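Local coordinates for protein Non-reducing end alpha-L-arabinofuranosidase BoGH43B (Bacteroides ovatus, PDB 5JOZ) that cleaves terminal non-reducing alpha-L-arabinofuranosyl residues from the side branches of xyloglucan, as a family 43 glycoside hydrolase, at residues W123-S128 and L139-Q144; S146-V151 and E161-V166; G341-K346 and I481-S486; A374-I379 and A496-F501. All coordinates share one frame; numbering follows the deposited sequence.

Contact 1: W123-S128 and L139-Q144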
loop_
_atom_site.group_PDB
_atom_site.type_symbol
_atom_site.label_atom_id
_atom_site.label_comp_id
_atom_site.label_asym_id
_atom_site.label_seq_id
_atom_site.Cartn_x
_atom_site.Cartn_y
_atom_site.Cartn_z
ATOM N N TRP A 123 -19.261 -10.429 -0.425
ATOM C CA TRP A 123 -18.032 -10.217 -1.186
ATOM C C TRP A 123 -17.987 -8.829 -1.859
ATOM O O TRP A 123 -17.319 -8.646 -2.881
ATOM C CB TRP A 123 -17.896 -11.342 -2.215
ATOM C CG TRP A 123 -17.649 -12.680 -1.581
ATOM C CD1 TRP A 123 -18.590 -13.548 -1.109
ATOM C CD2 TRP A 123 -16.378 -13.289 -1.329
ATOM N NE1 TRP A 123 -17.985 -14.664 -0.585
ATOM C CE2 TRP A 123 -16.626 -14.533 -0.708
ATOM C CE3 TRP A 123 -15.053 -12.904 -1.569
ATOM C CZ2 TRP A 123 -15.596 -15.404 -0.324
ATOM C CZ3 TRP A 123 -14.026 -13.767 -1.187
ATOM C CH2 TRP A 123 -14.305 -15.002 -0.572
ATOM N N TYR A 124 -18.677 -7.841 -1.284
ATOM C CA TYR A 124 -18.699 -6.510 -1.891
ATOM C C TYR A 124 -17.341 -5.818 -1.731
ATOM O O TYR A 124 -16.690 -5.919 -0.687
ATOM C CB TYR A 124 -19.829 -5.655 -1.315
ATOM C CG TYR A 124 -21.227 -6.194 -1.612
ATOM C CD1 TYR A 124 -21.628 -6.478 -2.921
ATOM C CD2 TYR A 124 -22.152 -6.400 -0.589
ATOM C CE1 TYR A 124 -22.899 -6.969 -3.195
ATOM C CE2 TYR A 124 -23.431 -6.890 -0.858
ATOM C CZ TYR A 124 -23.799 -7.168 -2.158
ATOM O OH TYR A 124 -25.062 -7.645 -2.427
ATOM N N VAL A 125 -16.896 -5.161 -2.795
ATOM C CA VAL A 125 -15.673 -4.365 -2.767
ATOM C C VAL A 125 -15.982 -3.035 -2.086
ATOM O O VAL A 125 -17.132 -2.582 -2.097
ATOM C CB VAL A 125 -15.102 -4.174 -4.202
ATOM C CG1 VAL A 125 -15.889 -3.137 -5.012
ATOM C CG2 VAL A 125 -13.618 -3.828 -4.156
ATOM N N ASP A 126 -14.967 -2.427 -1.481
ATOM C CA ASP A 126 -15.072 -1.091 -0.903
ATOM C C ASP A 126 -16.190 -0.936 0.132
ATOM O O ASP A 126 -16.970 0.011 0.074
ATOM C CB ASP A 126 -15.235 -0.053 -2.030
ATOM C CG ASP A 126 -14.059 -0.039 -2.993
ATOM O OD1 ASP A 126 -13.047 -0.713 -2.711
ATOM O OD2 ASP A 126 -14.146 0.665 -4.025
ATOM N N PRO A 127 -16.268 -1.864 1.096
ATOM C CA PRO A 127 -17.256 -1.674 2.150
ATOM C C PRO A 127 -16.870 -0.479 3.000
ATOM O O PRO A 127 -15.701 -0.321 3.323
ATOM C CB PRO A 127 -17.139 -2.963 2.971
ATOM C CG PRO A 127 -15.717 -3.391 2.776
ATOM C CD PRO A 127 -15.402 -3.027 1.354
ATOM N N SER A 128 -17.836 0.361 3.346
ATOM C CA SER A 128 -17.572 1.490 4.225
ATOM C C SER A 128 -18.509 1.458 5.398
ATOM O O SER A 128 -19.618 0.954 5.281
ATOM C CB SER A 128 -17.735 2.801 3.474
ATOM O OG SER A 128 -17.312 3.885 4.279
ATOM N N LEU A 139 -22.202 0.794 4.047
ATOM C CA LEU A 139 -22.455 1.204 2.688
ATOM C C LEU A 139 -21.455 0.462 1.794
ATOM O O LEU A 139 -20.263 0.398 2.112
ATOM C CB LEU A 139 -22.311 2.720 2.595
ATOM C CG LEU A 139 -22.470 3.408 1.236
ATOM C CD1 LEU A 139 -23.886 3.288 0.703
ATOM C CD2 LEU A 139 -22.071 4.870 1.344
ATOM N N SER A 140 -21.941 -0.130 0.708
ATOM C CA SER A 140 -21.076 -0.728 -0.289
ATOM C C SER A 140 -21.704 -0.625 -1.669
ATOM O O SER A 140 -22.925 -0.491 -1.767
ATOM C CB SER A 140 -20.833 -2.195 0.034
ATOM O OG SER A 140 -21.951 -2.986 -0.342
ATOM N N PRO A 141 -20.881 -0.692 -2.738
ATOM C CA PRO A 141 -21.417 -0.925 -4.073
ATOM C C PRO A 141 -21.829 -2.373 -4.233
ATOM O O PRO A 141 -21.376 -3.215 -3.463
ATOM C CB PRO A 141 -20.243 -0.599 -4.998
ATOM C CG PRO A 141 -19.031 -0.845 -4.181
ATOM C CD PRO A 141 -19.418 -0.543 -2.758
ATOM N N ASP A 142 -22.674 -2.654 -5.224
ATOM C CA ASP A 142 -23.195 -4.009 -5.451
ATOM C C ASP A 142 -22.630 -4.710 -6.698
ATOM O O ASP A 142 -23.153 -5.748 -7.108
ATOM C CB ASP A 142 -24.742 -4.007 -5.428
ATOM C CG ASP A 142 -25.382 -3.531 -6.736
ATOM O OD1 ASP A 142 -24.750 -2.799 -7.523
ATOM O OD2 ASP A 142 -26.553 -3.902 -6.972
ATOM N N ASN A 143 -21.567 -4.153 -7.284
ATOM C CA ASN A 143 -20.971 -4.672 -8.527
ATOM C C ASN A 143 -21.959 -4.683 -9.702
ATOM O O ASN A 143 -21.800 -5.461 -10.647
ATOM C CB ASN A 143 -20.373 -6.074 -8.303
ATOM N N GLN A 144 -22.979 -3.826 -9.619
ATOM C CA GLN A 144 -23.969 -3.629 -10.679
ATOM C C GLN A 144 -24.345 -2.136 -10.858
ATOM O O GLN A 144 -25.413 -1.821 -11.397
ATOM C CB GLN A 144 -25.224 -4.459 -10.368
HETATM O O HOH W 1 -19.094 -4.509 -4.741
#

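Contact 2: S146-V151 and E161-V166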
loop_
_atom_site.group_PDB
_atom_site.type_symbol
_atom_site.label_atom_id
_atom_site.label_comp_id
_atom_site.label_asym_id
_atom_site.label_seq_id
_atom_site.Cartn_x
_atom_site.Cartn_y
_atom_site.Cartn_z
ATOM N N SER A 146 -24.886 0.153 -8.404
ATOM C CA SER A 146 -25.717 0.697 -7.321
ATOM C C SER A 146 -25.005 0.694 -5.974
ATOM O O SER A 146 -24.025 -0.030 -5.800
ATOM C CB SER A 146 -27.010 -0.103 -7.230
ATOM O OG SER A 146 -27.737 -0.004 -8.449
ATOM N N PHE A 147 -25.495 1.511 -5.031
ATOM C CA PHE A 147 -24.952 1.543 -3.659
ATOM C C PHE A 147 -25.974 1.000 -2.662
ATOM O O PHE A 147 -27.144 1.360 -2.737
ATOM C CB PHE A 147 -24.550 2.957 -3.249
ATOM C CG PHE A 147 -23.468 3.544 -4.097
ATOM C CD1 PHE A 147 -22.243 2.892 -4.230
ATOM C CD2 PHE A 147 -23.659 4.749 -4.760
ATOM C CE1 PHE A 147 -21.233 3.420 -5.024
ATOM C CE2 PHE A 147 -22.651 5.289 -5.555
ATOM C CZ PHE A 147 -21.437 4.622 -5.686
ATOM N N LEU A 148 -25.515 0.153 -1.738
ATOM C CA LEU A 148 -26.384 -0.548 -0.785
ATOM C C LEU A 148 -26.108 -0.057 0.612
ATOM O O LEU A 148 -24.960 -0.032 1.038
ATOM C CB LEU A 148 -26.122 -2.050 -0.827
ATOM C CG LEU A 148 -26.236 -2.712 -2.195
ATOM C CD1 LEU A 148 -25.862 -4.184 -2.088
ATOM C CD2 LEU A 148 -27.625 -2.537 -2.790
ATOM N N LEU A 149 -27.155 0.334 1.325
ATOM C CA LEU A 149 -27.036 0.761 2.712
ATOM C C LEU A 149 -27.720 -0.260 3.624
ATOM O O LEU A 149 -28.730 -0.853 3.248
ATOM C CB LEU A 149 -27.676 2.134 2.900
ATOM C CG LEU A 149 -27.363 2.848 4.218
ATOM C CD1 LEU A 149 -25.887 3.242 4.331
ATOM C CD2 LEU A 149 -28.255 4.076 4.342
ATOM N N GLY A 150 -27.158 -0.440 4.818
ATOM C CA GLY A 150 -27.696 -1.325 5.856
ATOM C C GLY A 150 -27.227 -0.855 7.230
ATOM O O GLY A 150 -26.430 0.086 7.334
ATOM N N VAL A 151 -27.737 -1.488 8.284
ATOM C CA VAL A 151 -27.344 -1.169 9.658
ATOM C C VAL A 151 -26.859 -2.457 10.287
ATOM O O VAL A 151 -27.354 -3.536 9.972
ATOM C CB VAL A 151 -28.496 -0.537 10.470
ATOM C CG1 VAL A 151 -28.020 -0.088 11.853
ATOM C CG2 VAL A 151 -29.069 0.652 9.708
ATOM N N GLU A 161 -30.596 -3.954 10.368
ATOM C CA GLU A 161 -31.414 -3.505 9.223
ATOM C C GLU A 161 -30.681 -3.970 7.969
ATOM O O GLU A 161 -29.511 -3.635 7.773
ATOM C CB GLU A 161 -31.621 -1.975 9.203
ATOM C CG GLU A 161 -32.076 -1.367 10.535
ATOM C CD GLU A 161 -32.423 0.128 10.478
ATOM O OE1 GLU A 161 -32.039 0.850 11.433
ATOM O OE2 GLU A 161 -33.093 0.580 9.509
ATOM N N ALA A 162 -31.358 -4.746 7.127
ATOM C CA ALA A 162 -30.708 -5.388 5.987
ATOM C C ALA A 162 -30.351 -4.417 4.877
ATOM O O ALA A 162 -30.944 -3.345 4.750
ATOM C CB ALA A 162 -31.578 -6.494 5.431
ATOM N N LEU A 163 -29.378 -4.836 4.073
ATOM C CA LEU A 163 -28.939 -4.103 2.904
ATOM C C LEU A 163 -30.086 -3.830 1.953
ATOM O O LEU A 163 -30.869 -4.729 1.672
ATOM C CB LEU A 163 -27.890 -4.904 2.127
ATOM C CG LEU A 163 -26.554 -5.215 2.786
ATOM C CD1 LEU A 163 -25.660 -5.899 1.769
ATOM C CD2 LEU A 163 -25.896 -3.956 3.321
ATOM N N ARG A 164 -30.165 -2.598 1.450
ATOM C CA ARG A 164 -31.022 -2.278 0.307
ATOM C C ARG A 164 -30.416 -1.164 -0.555
ATOM O O ARG A 164 -29.647 -0.333 -0.058
ATOM C CB ARG A 164 -32.417 -1.884 0.785
ATOM C CG ARG A 164 -32.531 -0.496 1.401
ATOM C CD ARG A 164 -33.698 -0.423 2.377
ATOM N NE ARG A 164 -33.370 -1.097 3.635
ATOM C CZ ARG A 164 -34.248 -1.490 4.558
ATOM N NH1 ARG A 164 -35.561 -1.291 4.402
ATOM N NH2 ARG A 164 -33.801 -2.096 5.659
ATOM N N LYS A 165 -30.780 -1.156 -1.838
ATOM C CA LYS A 165 -30.379 -0.094 -2.768
ATOM C C LYS A 165 -30.958 1.260 -2.322
ATOM O O LYS A 165 -32.173 1.387 -2.097
ATOM C CB LYS A 165 -30.819 -0.442 -4.199
ATOM C CG LYS A 165 -30.513 0.594 -5.284
ATOM C CD LYS A 165 -30.961 0.075 -6.657
ATOM C CE LYS A 165 -31.172 1.169 -7.703
ATOM N NZ LYS A 165 -29.913 1.604 -8.378
ATOM N N VAL A 166 -30.069 2.242 -2.162
ATOM C CA VAL A 166 -30.443 3.619 -1.809
ATOM C C VAL A 166 -30.075 4.655 -2.883
ATOM O O VAL A 166 -30.682 5.717 -2.948
ATOM C CB VAL A 166 -29.822 4.059 -0.457
ATOM C CG1 VAL A 166 -30.297 3.159 0.664
ATOM C CG2 VAL A 166 -28.289 4.084 -0.502
#

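Contact 3: G341-K346 and I481-S486. With CA (calcium ion), chain C.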
loop_
_atom_site.group_PDB
_atom_site.type_symbol
_atom_site.label_atom_id
_atom_site.label_comp_id
_atom_site.label_asym_id
_atom_site.label_seq_id
_atom_site.Cartn_x
_atom_site.Cartn_y
_atom_site.Cartn_z
ATOM N N GLY A 341 22.316 -9.427 15.450
ATOM C CA GLY A 341 22.949 -8.377 14.649
ATOM C C GLY A 341 22.772 -8.568 13.160
ATOM O O GLY A 341 23.165 -7.699 12.375
ATOM N N SER A 342 22.170 -9.687 12.759
ATOM C CA SER A 342 21.880 -9.932 11.357
ATOM C C SER A 342 20.440 -10.378 11.178
ATOM O O SER A 342 19.882 -11.034 12.063
ATOM C CB SER A 342 22.812 -11.006 10.803
ATOM O OG SER A 342 24.106 -10.498 10.617
ATOM N N LEU A 343 19.842 -10.031 10.036
ATOM C CA LEU A 343 18.622 -10.714 9.593
ATOM C C LEU A 343 19.033 -11.954 8.805
ATOM O O LEU A 343 19.632 -11.836 7.729
ATOM C CB LEU A 343 17.744 -9.816 8.727
ATOM C CG LEU A 343 16.492 -10.501 8.162
ATOM C CD1 LEU A 343 15.519 -11.007 9.223
ATOM C CD2 LEU A 343 15.810 -9.531 7.230
ATOM N N ARG A 344 18.714 -13.128 9.350
ATOM C CA ARG A 344 18.993 -14.404 8.698
ATOM C C ARG A 344 17.797 -14.818 7.853
ATOM O O ARG A 344 16.698 -15.019 8.377
ATOM C CB ARG A 344 19.283 -15.474 9.741
ATOM C CG ARG A 344 19.550 -16.857 9.170
ATOM C CD ARG A 344 20.393 -17.724 10.096
ATOM N NE ARG A 344 21.795 -17.292 10.138
ATOM C CZ ARG A 344 22.735 -17.837 10.904
ATOM N NH1 ARG A 344 22.452 -18.845 11.721
ATOM N NH2 ARG A 344 23.976 -17.369 10.860
ATOM N N LEU A 345 18.027 -14.948 6.551
ATOM C CA LEU A 345 17.010 -15.376 5.589
ATOM C C LEU A 345 17.358 -16.775 5.093
ATOM O O LEU A 345 18.456 -17.007 4.585
ATOM C CB LEU A 345 16.954 -14.374 4.427
ATOM C CG LEU A 345 15.611 -14.204 3.722
ATOM C CD1 LEU A 345 14.524 -13.779 4.695
ATOM C CD2 LEU A 345 15.762 -13.197 2.596
ATOM N N LYS A 346 16.442 -17.716 5.304
ATOM C CA LYS A 346 16.597 -19.097 4.840
ATOM C C LYS A 346 15.750 -19.308 3.583
ATOM O O LYS A 346 14.523 -19.384 3.648
ATOM C CB LYS A 346 16.136 -20.085 5.902
ATOM C CG LYS A 346 16.924 -20.085 7.191
ATOM C CD LYS A 346 16.676 -21.389 7.940
ATOM C CE LYS A 346 17.589 -21.558 9.144
ATOM N NZ LYS A 346 17.169 -20.711 10.288
ATOM N N ILE A 481 11.178 -3.107 -2.875
ATOM C CA ILE A 481 12.579 -3.517 -2.935
ATOM C C ILE A 481 12.815 -4.312 -1.666
ATOM O O ILE A 481 12.449 -3.859 -0.583
ATOM C CB ILE A 481 13.514 -2.304 -3.079
ATOM C CG1 ILE A 481 13.150 -1.575 -4.385
ATOM C CG2 ILE A 481 14.981 -2.729 -3.074
ATOM C CD1 ILE A 481 14.115 -0.510 -4.842
ATOM N N GLY A 482 13.384 -5.511 -1.803
ATOM C CA GLY A 482 13.527 -6.410 -0.672
ATOM C C GLY A 482 14.639 -7.438 -0.726
ATOM O O GLY A 482 15.158 -7.768 -1.787
ATOM N N MET A 483 14.965 -7.948 0.456
ATOM C CA MET A 483 15.903 -9.060 0.637
ATOM C C MET A 483 15.194 -10.345 0.236
ATOM O O MET A 483 13.982 -10.478 0.427
ATOM C CB MET A 483 16.365 -9.138 2.093
ATOM C CG MET A 483 17.114 -7.894 2.540
ATOM S SD MET A 483 17.312 -7.714 4.313
ATOM C CE MET A 483 15.641 -7.300 4.800
ATOM N N TYR A 484 15.951 -11.279 -0.320
ATOM C CA TYR A 484 15.378 -12.477 -0.929
ATOM C C TYR A 484 16.350 -13.650 -0.866
ATOM O O TYR A 484 17.554 -13.461 -1.032
ATOM C CB TYR A 484 15.023 -12.179 -2.385
ATOM C CG TYR A 484 14.420 -13.328 -3.152
ATOM C CD1 TYR A 484 13.166 -13.821 -2.815
ATOM C CD2 TYR A 484 15.089 -13.909 -4.244
ATOM C CE1 TYR A 484 12.585 -14.859 -3.532
ATOM C CE2 TYR A 484 14.516 -14.952 -4.968
ATOM C CZ TYR A 484 13.262 -15.422 -4.603
ATOM O OH TYR A 484 12.663 -16.457 -5.283
ATOM N N ALA A 485 15.802 -14.843 -0.628
ATOM C CA ALA A 485 16.516 -16.103 -0.737
ATOM C C ALA A 485 15.597 -17.202 -1.305
ATOM O O ALA A 485 14.450 -17.316 -0.909
ATOM C CB ALA A 485 17.033 -16.515 0.630
ATOM N N SER A 486 16.114 -18.019 -2.214
ATOM C CA SER A 486 15.368 -19.162 -2.738
ATOM C C SER A 486 16.309 -20.228 -3.295
ATOM O O SER A 486 17.314 -19.906 -3.934
ATOM C CB SER A 486 14.396 -18.701 -3.830
ATOM O OG SER A 486 13.739 -19.796 -4.451
HETATM CA CA CA C . 23.902 -5.528 11.890
HETATM O O HOH W 2 24.873 -3.429 11.249
HETATM O O HOH W 3 24.591 -5.137 14.180
#

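Contact 4: A374-I379 and A496-F501. With CA (calcium ion), chain C.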
loop_
_atom_site.group_PDB
_atom_site.type_symbol
_atom_site.label_atom_id
_atom_site.label_comp_id
_atom_site.label_asym_id
_atom_site.label_seq_id
_atom_site.Cartn_x
_atom_site.Cartn_y
_atom_site.Cartn_z
ATOM N N ALA A 374 22.619 -3.444 0.832
ATOM C CA ALA A 374 22.632 -4.414 1.908
ATOM C C ALA A 374 23.936 -5.182 1.894
ATOM O O ALA A 374 24.366 -5.652 0.846
ATOM C CB ALA A 374 21.462 -5.378 1.752
ATOM N N LYS A 375 24.539 -5.325 3.066
ATOM C CA LYS A 375 25.696 -6.187 3.251
ATOM C C LYS A 375 25.161 -7.580 3.593
ATOM O O LYS A 375 24.409 -7.735 4.561
ATOM C CB LYS A 375 26.567 -5.643 4.385
ATOM C CG LYS A 375 27.928 -6.300 4.588
ATOM C CD LYS A 375 28.353 -6.181 6.051
ATOM C CE LYS A 375 29.856 -6.148 6.245
ATOM N NZ LYS A 375 30.194 -6.120 7.702
ATOM N N VAL A 376 25.566 -8.579 2.810
ATOM C CA VAL A 376 25.059 -9.936 2.937
ATOM C C VAL A 376 26.197 -10.966 2.926
ATOM O O VAL A 376 27.183 -10.835 2.186
ATOM C CB VAL A 376 24.009 -10.245 1.840
ATOM C CG1 VAL A 376 24.593 -10.093 0.446
ATOM C CG2 VAL A 376 23.389 -11.631 2.024
ATOM N N ASN A 377 26.046 -11.969 3.779
ATOM C CA ASN A 377 26.910 -13.133 3.809
ATOM C C ASN A 377 26.096 -14.295 3.238
ATOM O O ASN A 377 25.080 -14.686 3.825
ATOM C CB ASN A 377 27.364 -13.429 5.252
ATOM C CG ASN A 377 28.440 -14.516 5.329
ATOM O OD1 ASN A 377 29.250 -14.680 4.423
ATOM N ND2 ASN A 377 28.444 -15.261 6.419
ATOM N N PHE A 378 26.515 -14.834 2.094
ATOM C CA PHE A 378 25.812 -15.969 1.491
ATOM C C PHE A 378 26.727 -16.852 0.666
ATOM O O PHE A 378 27.250 -16.418 -0.357
ATOM C CB PHE A 378 24.623 -15.509 0.626
ATOM C CG PHE A 378 23.846 -16.654 0.023
ATOM C CD1 PHE A 378 23.250 -17.610 0.842
ATOM C CD2 PHE A 378 23.727 -16.797 -1.359
ATOM C CE1 PHE A 378 22.547 -18.683 0.293
ATOM C CE2 PHE A 378 23.026 -17.865 -1.910
ATOM C CZ PHE A 378 22.433 -18.801 -1.086
ATOM N N ILE A 379 26.892 -18.098 1.111
ATOM C CA ILE A 379 27.668 -19.100 0.385
ATOM C C ILE A 379 26.697 -20.079 -0.271
ATOM O O ILE A 379 26.088 -20.894 0.425
ATOM C CB ILE A 379 28.622 -19.880 1.328
ATOM C CG1 ILE A 379 29.547 -18.922 2.089
ATOM C CG2 ILE A 379 29.420 -20.921 0.541
ATOM C CD1 ILE A 379 30.439 -18.051 1.214
ATOM N N ALA A 496 21.266 -16.946 4.304
ATOM C CA ALA A 496 21.791 -15.668 3.838
ATOM C C ALA A 496 21.630 -14.663 4.980
ATOM O O ALA A 496 20.514 -14.401 5.406
ATOM C CB ALA A 496 21.043 -15.208 2.607
ATOM N N ASP A 497 22.743 -14.133 5.479
ATOM C CA ASP A 497 22.750 -13.237 6.629
ATOM C C ASP A 497 22.967 -11.806 6.172
ATOM O O ASP A 497 23.998 -11.482 5.588
ATOM C CB ASP A 497 23.865 -13.628 7.601
ATOM C CG ASP A 497 23.595 -14.956 8.310
ATOM O OD1 ASP A 497 22.460 -15.478 8.272
ATOM O OD2 ASP A 497 24.522 -15.484 8.941
ATOM N N PHE A 498 21.980 -10.958 6.436
ATOM C CA PHE A 498 22.036 -9.544 6.083
ATOM C C PHE A 498 22.397 -8.761 7.328
ATOM O O PHE A 498 21.593 -8.661 8.249
ATOM C CB PHE A 498 20.687 -9.082 5.531
ATOM C CG PHE A 498 20.331 -9.724 4.225
ATOM C CD1 PHE A 498 19.796 -10.998 4.191
ATOM C CD2 PHE A 498 20.574 -9.075 3.032
ATOM C CE1 PHE A 498 19.482 -11.599 2.988
ATOM C CE2 PHE A 498 20.258 -9.671 1.818
ATOM C CZ PHE A 498 19.707 -10.927 1.793
ATOM N N ASP A 499 23.607 -8.221 7.349
ATOM C CA ASP A 499 24.113 -7.463 8.486
ATOM C C ASP A 499 23.378 -6.121 8.599
ATOM O O ASP A 499 23.021 -5.689 9.694
ATOM C CB ASP A 499 25.621 -7.229 8.323
ATOM C CG ASP A 499 26.297 -6.771 9.601
ATOM O OD1 ASP A 499 25.634 -6.669 10.659
ATOM O OD2 ASP A 499 27.515 -6.512 9.544
ATOM N N TRP A 500 23.165 -5.461 7.473
ATOM C CA TRP A 500 22.390 -4.231 7.465
ATOM C C TRP A 500 21.744 -3.984 6.115
ATOM O O TRP A 500 22.028 -4.696 5.155
ATOM C CB TRP A 500 23.253 -3.040 7.897
ATOM C CG TRP A 500 24.608 -2.916 7.235
ATOM C CD1 TRP A 500 25.814 -3.243 7.783
ATOM C CD2 TRP A 500 24.888 -2.400 5.931
ATOM N NE1 TRP A 500 26.825 -2.975 6.901
ATOM C CE2 TRP A 500 26.289 -2.444 5.759
ATOM C CE3 TRP A 500 24.096 -1.882 4.898
ATOM C CZ2 TRP A 500 26.918 -2.004 4.585
ATOM C CZ3 TRP A 500 24.718 -1.456 3.722
ATOM C CH2 TRP A 500 26.116 -1.532 3.574
ATOM N N PHE A 501 20.856 -2.991 6.082
ATOM C CA PHE A 501 20.108 -2.591 4.892
ATOM C C PHE A 501 19.898 -1.078 4.960
ATOM O O PHE A 501 19.237 -0.594 5.886
ATOM C CB PHE A 501 18.753 -3.309 4.850
ATOM C CG PHE A 501 18.014 -3.166 3.543
ATOM C CD1 PHE A 501 17.359 -1.976 3.209
ATOM C CD2 PHE A 501 17.941 -4.236 2.652
ATOM C CE1 PHE A 501 16.673 -1.855 2.011
ATOM C CE2 PHE A 501 17.256 -4.119 1.452
ATOM C CZ PHE A 501 16.623 -2.930 1.126
HETATM CA CA CA C . 23.902 -5.528 11.890
HETATM O O HOH W 2 24.873 -3.429 11.249
HETATM O O HOH W 3 24.591 -5.137 14.180
#

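Contact 1: W123-S128 and L139-Q144
Two backbone hydrogen bonds join S128 and L139 as an antiparallel hydrogen-bonded pair. S128 N gives to L139 O at 2.7 Å, nearly along the C=O axis. L139 N gives to S128 O at 2.9 Å in the carbonyl plane. Before S128 the chain is loop, and a water bridges it to the strand. It accepts from V125 N and donates to P141 O at 2.9 Å. S140 OG also gives to P141 O, from above the carbonyl plane. S128 opens strand 128-132, which with 135-141 makes the first two strands of one blade of the five-bladed beta-propeller of GH43. The loop carries D126, inferred to tune the pKa of E176, the probable proton donor, and to help orient it. D126 OD2 accepts from G177 N and lies close to E176 OE2, which would probably raise the pKa of the glutamate. The Y124 ring, with CG anti to the carbonyl carbon (chi1 -64°), lies along S140 and P141, its CD2 3.4 Å from S140 OG. Its CE1 reaches D142 CA at 3.7 Å. P141 CD lies 3.1 Å from V125 O. V125 CG1 meets P141 CG at 4.0 Å, the two side chains crossing at about a right angle.

Contact 2: S146-V151 and E161-V166
Strands 146-152 and 159-168 form a beta hairpin held by backbone hydrogen bonds. V166 N gives to F147 O at 3.1 Å, a nearly straight bond that arrives nearly along the C=O axis. L149 and R164 bond both ways, each at an N-H...O angle of 159°. V151 N meets a lone pair of E161 O at 2.8 Å. The return bond, E161 N to V151 O, is longer at 3.3 Å and comes from above the carbonyl plane. The register shifts by one residue between L149 and V151, which is a beta bulge. G150 sits there, and L163 CD2 packs against its backbone, 4.0 Å from G150 N. K165 runs extended to CE, then bends (chi4 83°) so that NZ gives to S146 OG at 2.7 Å. R164 turns back along its own strand, and NH2 gives to a lone pair of A162 O. Apolar contacts lie on two faces. L148 CD1 meets L163 CD1 at 4.2 Å. On the other face L149 CB touches V166 CG1 at 3.6 Å. V151 and E161 lie side by side there, with V151 CG2 against the carboxylate end; E161 OE1 forms a salt bridge with K135. Strand 146-152 lies inside the four-stranded blade, beside 135-141, while 159-168 is outermost within this chain; F147 and V166 pack on I189 of strand 186-193 in the next blade.

Contact 3: G341-K346 and I481-S486
Strands 343-345 and 481-486 run in roughly the same direction, 38° apart. Their axes come no nearer than 8.2 Å, so they face each other across a layer of side chains. At the start of 341-346, G341 turns with positive phi and presents its carbonyl to calcium, O to CA 2.3 Å. With CG anti to the backbone N (chi1 176°), the L343 side chain extends toward 481-486, and CD2 is the branch that reaches the tip of M483. The M483 chain bends at its last torsion (chi3 -72°). The two side chains cross obliquely, and M483 CE comes 3.3 Å from L343 CD2, tighter than usual van der Waals contact. L345 CD2 lies against the opposing backbone, 3.5 Å from Y484 N, and is 4.1 Å from both M483 CB and A485 CB. Y484 points away and stacks with F352. This is core packing between the two sheets of the concanavalin A-like beta-sandwich. I361 of strand 359-364 touches both leucines. F498 of strand 496-505 packs on L345 and M483. Strand 343-345 bonds to 496-505 in one sheet, and 480-486 lies between 359-364 and 389-392 in the other.

Contact 4: A374-I379 and A496-F501
Strands 374-377 and 496-501 are antiparallel neighbours in one sheet of the concanavalin A-like beta-sandwich. The tight part is the buried face carrying A374, V376, F498 and F501. V376 CG2, anti to the backbone N, sits over the centre of the F498 ring, 3.7 Å from its centroid, a CH-pi contact. A374 CB comes at the edge of the same ring and also meets F501 CD2 at 3.8 Å. Nearby, A496 CB lies against F378 CD1. N377 and D497 hold this end with two backbone bonds, of which N377 N to D497 O is 2.8 Å. The other face, with K375, N377 and W500, is partly exposed. Along the strands the pairing loosens near the calcium. D499 N still gives to K375 O at 2.9 Å, but K375 N to W500 O is weak. K375 stretches out here, its CB over one face of the W500 indole, offset toward the rim, while R311 makes a cation-pi contact with the same tryptophan. D499 divides its carboxylate: OD2 holds K375 NZ in a salt bridge on its anti lone pair, at 3.3 Å, and OD1 binds calcium at 2.4 Å, as does the backbone O of the same residue.

Contacts 1 and 2 belong to one propeller blade, their centres about 10 Å apart. S140 O and L148 N, 2.7 Å apart, probably hydrogen-bond. Contact 1 lies at the inferred catalytic centre, the side chain of D126 being about 3 Å from that of E176 and about 5 Å from that of D16. In contact 2 the F147 side chain is about 7 Å from that of E176. Contacts 3 and 4 lie in the C-terminal beta-sandwich, centres about 7 Å apart, and share calcium and two waters. G341 and D499 bind the ion with D313. The salt bridge R344 NE to D497 OD1 (2.7 Å) also joins them. Contacts 1 and 3 are centred about 38 Å apart.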